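PDB 3FLP: SAP-like pentraxin from Limulus polyphemus, which assembles into doubly stacked heptameric rings, binds two calcium ions per subunit and, as an invertebrate lectin of the pentraxin family, probably recognises sugar ligands. Local coordinates for residues S195-E198 with D199-A203. Residues are numbered along the deposited sequence; the frame is centred on the assembly and turned at random.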
ATOM      1  N   SER A 195     -12.880  14.740  31.009  1.00  6.48           N
ATOM      2  CA  SER A 195     -12.577  14.789  29.589  1.00  7.52           C
ATOM      3  C   SER A 195     -13.781  15.476  28.952  1.00  7.04           C
ATOM      4  O   SER A 195     -14.904  14.995  29.070  1.00  4.39           O
ATOM      5  CB  SER A 195     -12.403  13.379  29.017  1.00  8.66           C
ATOM      6  OG  SER A 195     -12.186  13.436  27.613  1.00 11.83           O
ATOM      7  N   TRP A 196     -13.541  16.609  28.298  1.00  6.91           N
ATOM      8  CA  TRP A 196     -14.603  17.388  27.680  1.00  7.65           C
ATOM      9  C   TRP A 196     -15.606  16.565  26.873  1.00  8.44           C
ATOM     10  O   TRP A 196     -15.235  15.830  25.963  1.00  7.72           O
ATOM     11  CB  TRP A 196     -13.999  18.469  26.783  1.00  9.66           C
ATOM     12  CG  TRP A 196     -14.996  19.504  26.321  1.00  7.84           C
ATOM     13  CD1 TRP A 196     -15.178  19.957  25.045  1.00  8.36           C
ATOM     14  CD2 TRP A 196     -15.876  20.277  27.148  1.00  8.28           C
ATOM     15  NE1 TRP A 196     -16.106  20.973  25.026  1.00  5.96           N
ATOM     16  CE2 TRP A 196     -16.548  21.191  26.303  1.00  7.61           C
ATOM     17  CE3 TRP A 196     -16.155  20.292  28.520  1.00  7.99           C
ATOM     18  CZ2 TRP A 196     -17.481  22.111  26.789  1.00  7.87           C
ATOM     19  CZ3 TRP A 196     -17.082  21.206  29.002  1.00  7.54           C
ATOM     20  CH2 TRP A 196     -17.733  22.105  28.138  1.00  8.77           C
ATOM     21  N   MET A 197     -16.880  16.708  27.227  1.00  9.52           N
ATOM     22  CA  MET A 197     -17.973  16.014  26.563  1.00 10.99           C
ATOM     23  C   MET A 197     -17.995  14.493  26.772  1.00 12.87           C
ATOM     24  O   MET A 197     -18.782  13.791  26.131  1.00 13.73           O
ATOM     25  CB  MET A 197     -17.966  16.342  25.063  1.00 11.25           C
ATOM     26  CG  MET A 197     -18.076  17.837  24.742  1.00 10.47           C
ATOM     27  SD  MET A 197     -19.501  18.664  25.519  1.00 12.97           S
ATOM     28  CE  MET A 197     -20.901  17.998  24.534  1.00 10.18           C
ATOM     29  N   GLU A 198     -17.135  13.980  27.646  1.00 12.53           N
ATOM     30  CA  GLU A 198     -17.129  12.547  27.942  1.00 15.01           C
ATOM     31  C   GLU A 198     -17.552  12.336  29.398  1.00 15.72           C
ATOM     32  O   GLU A 198     -17.757  11.209  29.839  1.00 17.38           O
ATOM     33  CB  GLU A 198     -15.747  11.921  27.701  1.00 16.21           C
ATOM     34  CG  GLU A 198     -15.277  11.989  26.243  1.00 21.18           C
ATOM     35  CD  GLU A 198     -14.088  11.076  25.948  1.00 23.24           C
ATOM     36  OE1 GLU A 198     -13.155  11.004  26.779  1.00 25.92           O
ATOM     37  OE2 GLU A 198     -14.079  10.437  24.875  1.00 25.64           O
ATOM     38  N   ASP A 199     -17.666  13.434  30.139  1.00 14.20           N
ATOM     39  CA  ASP A 199     -18.099  13.401  31.529  1.00 13.25           C
ATOM     40  C   ASP A 199     -19.338  14.291  31.615  1.00 12.06           C
ATOM     41  O   ASP A 199     -19.281  15.493  31.368  1.00 11.63           O
ATOM     42  CB  ASP A 199     -16.976  13.904  32.445  1.00 14.15           C
ATOM     43  CG  ASP A 199     -15.858  12.872  32.613  1.00 13.43           C
ATOM     44  OD1 ASP A 199     -16.118  11.816  33.232  1.00 15.43           O
ATOM     45  OD2 ASP A 199     -14.731  13.107  32.121  1.00 11.22           O
ATOM     46  N   SER A 200     -20.461  13.672  31.943  1.00 10.99           N
ATOM     47  CA  SER A 200     -21.750  14.351  32.025  1.00 11.52           C
ATOM     48  C   SER A 200     -21.812  15.574  32.921  1.00  9.63           C
ATOM     49  O   SER A 200     -21.217  15.608  33.995  1.00 10.28           O
ATOM     50  CB  SER A 200     -22.813  13.355  32.499  1.00 12.43           C
ATOM     51  OG  SER A 200     -22.859  12.239  31.634  1.00 15.87           O
ATOM     52  N   PHE A 201     -22.561  16.571  32.475  1.00  8.53           N
ATOM     53  CA  PHE A 201     -22.737  17.788  33.247  1.00  7.39           C
ATOM     54  C   PHE A 201     -24.108  18.393  33.001  1.00  7.51           C
ATOM     55  O   PHE A 201     -24.692  18.229  31.926  1.00  7.04           O
ATOM     56  CB  PHE A 201     -21.631  18.795  32.913  1.00  7.54           C
ATOM     57  CG  PHE A 201     -21.535  19.160  31.454  1.00  7.56           C
ATOM     58  CD1 PHE A 201     -22.361  20.141  30.907  1.00  7.65           C
ATOM     59  CD2 PHE A 201     -20.591  18.547  30.636  1.00  8.05           C
ATOM     60  CE1 PHE A 201     -22.246  20.514  29.562  1.00  9.26           C
ATOM     61  CE2 PHE A 201     -20.464  18.910  29.292  1.00  9.80           C
ATOM     62  CZ  PHE A 201     -21.294  19.898  28.753  1.00  7.71           C
ATOM     63  N   VAL A 202     -24.633  19.060  34.018  1.00  8.12           N
ATOM     64  CA  VAL A 202     -25.923  19.712  33.923  1.00  9.97           C
ATOM     65  C   VAL A 202     -25.693  21.098  33.331  1.00 11.89           C
ATOM     66  O   VAL A 202     -24.750  21.790  33.711  1.00 13.07           O
ATOM     67  CB  VAL A 202     -26.565  19.865  35.314  1.00 10.85           C
ATOM     68  CG1 VAL A 202     -27.879  20.612  35.210  1.00 12.73           C
ATOM     69  CG2 VAL A 202     -26.805  18.507  35.922  1.00 13.25           C
ATOM     70  N   ALA A 203     -26.536  21.492  32.383  1.00 12.71           N
ATOM     71  CA  ALA A 203     -26.435  22.811  31.764  1.00 13.39           C
ATOM     72  C   ALA A 203     -27.646  23.582  32.270  1.00 15.13           C
ATOM     73  O   ALA A 203     -28.770  23.076  32.222  1.00 16.93           O
ATOM     74  CB  ALA A 203     -26.474  22.693  30.251  1.00 11.90           C
TER
HETATM   75  O   HOH W   1     -17.564  17.207  29.888  1.00 18.10           O
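A type II beta turn at Ser195 to Glu198, held by the carboxylate of Asp199 on the backbone N of Ser195, carries the chain from one sheet of the pentraxin sandwich to the other. Glu198 N closes the turn on Ser195 O (2.8 Å), and Met197 takes the positive-phi corner (phi 68°). Asp199 reaches back across the open end of the turn, and its OD2, approached nearly along the C-O bond, accepts a hydrogen bond from Ser195 N at 2.7 Å, fairly straight at 163°. Asp199 N adds only a weak bond to Ser195 O. Nearby, Ser195 OG donates to Glu198 OE1 (2.7 Å) from above the carboxylate plane. A water bridges Met197 N and Asp199 O.

At the corner of the turn three apolar side chains meet. The rings of Trp196 and Phe201 are nearly parallel (8°) but slid apart, with Trp196 CZ3 4.1 Å from Phe201 CE2. The bend at chi2 brings Met197 SD over the rim of the indole, 4.0 Å above its plane. There Met197 SD also meets the edge of the Phe201 ring, 3.9 Å from Phe201 CZ, in a Met-aromatic contact. Trp196 NE1 hydrogen-bonds to Val7 O, while the strand begun by Phe201 pairs antiparallel with one of a second subunit, whose Val209 packs on Met197 and Phe201. Polar bonds thus fix the turn's backbone, and the sulfur links its apolar side to the strand that continues the sheet into the second subunit.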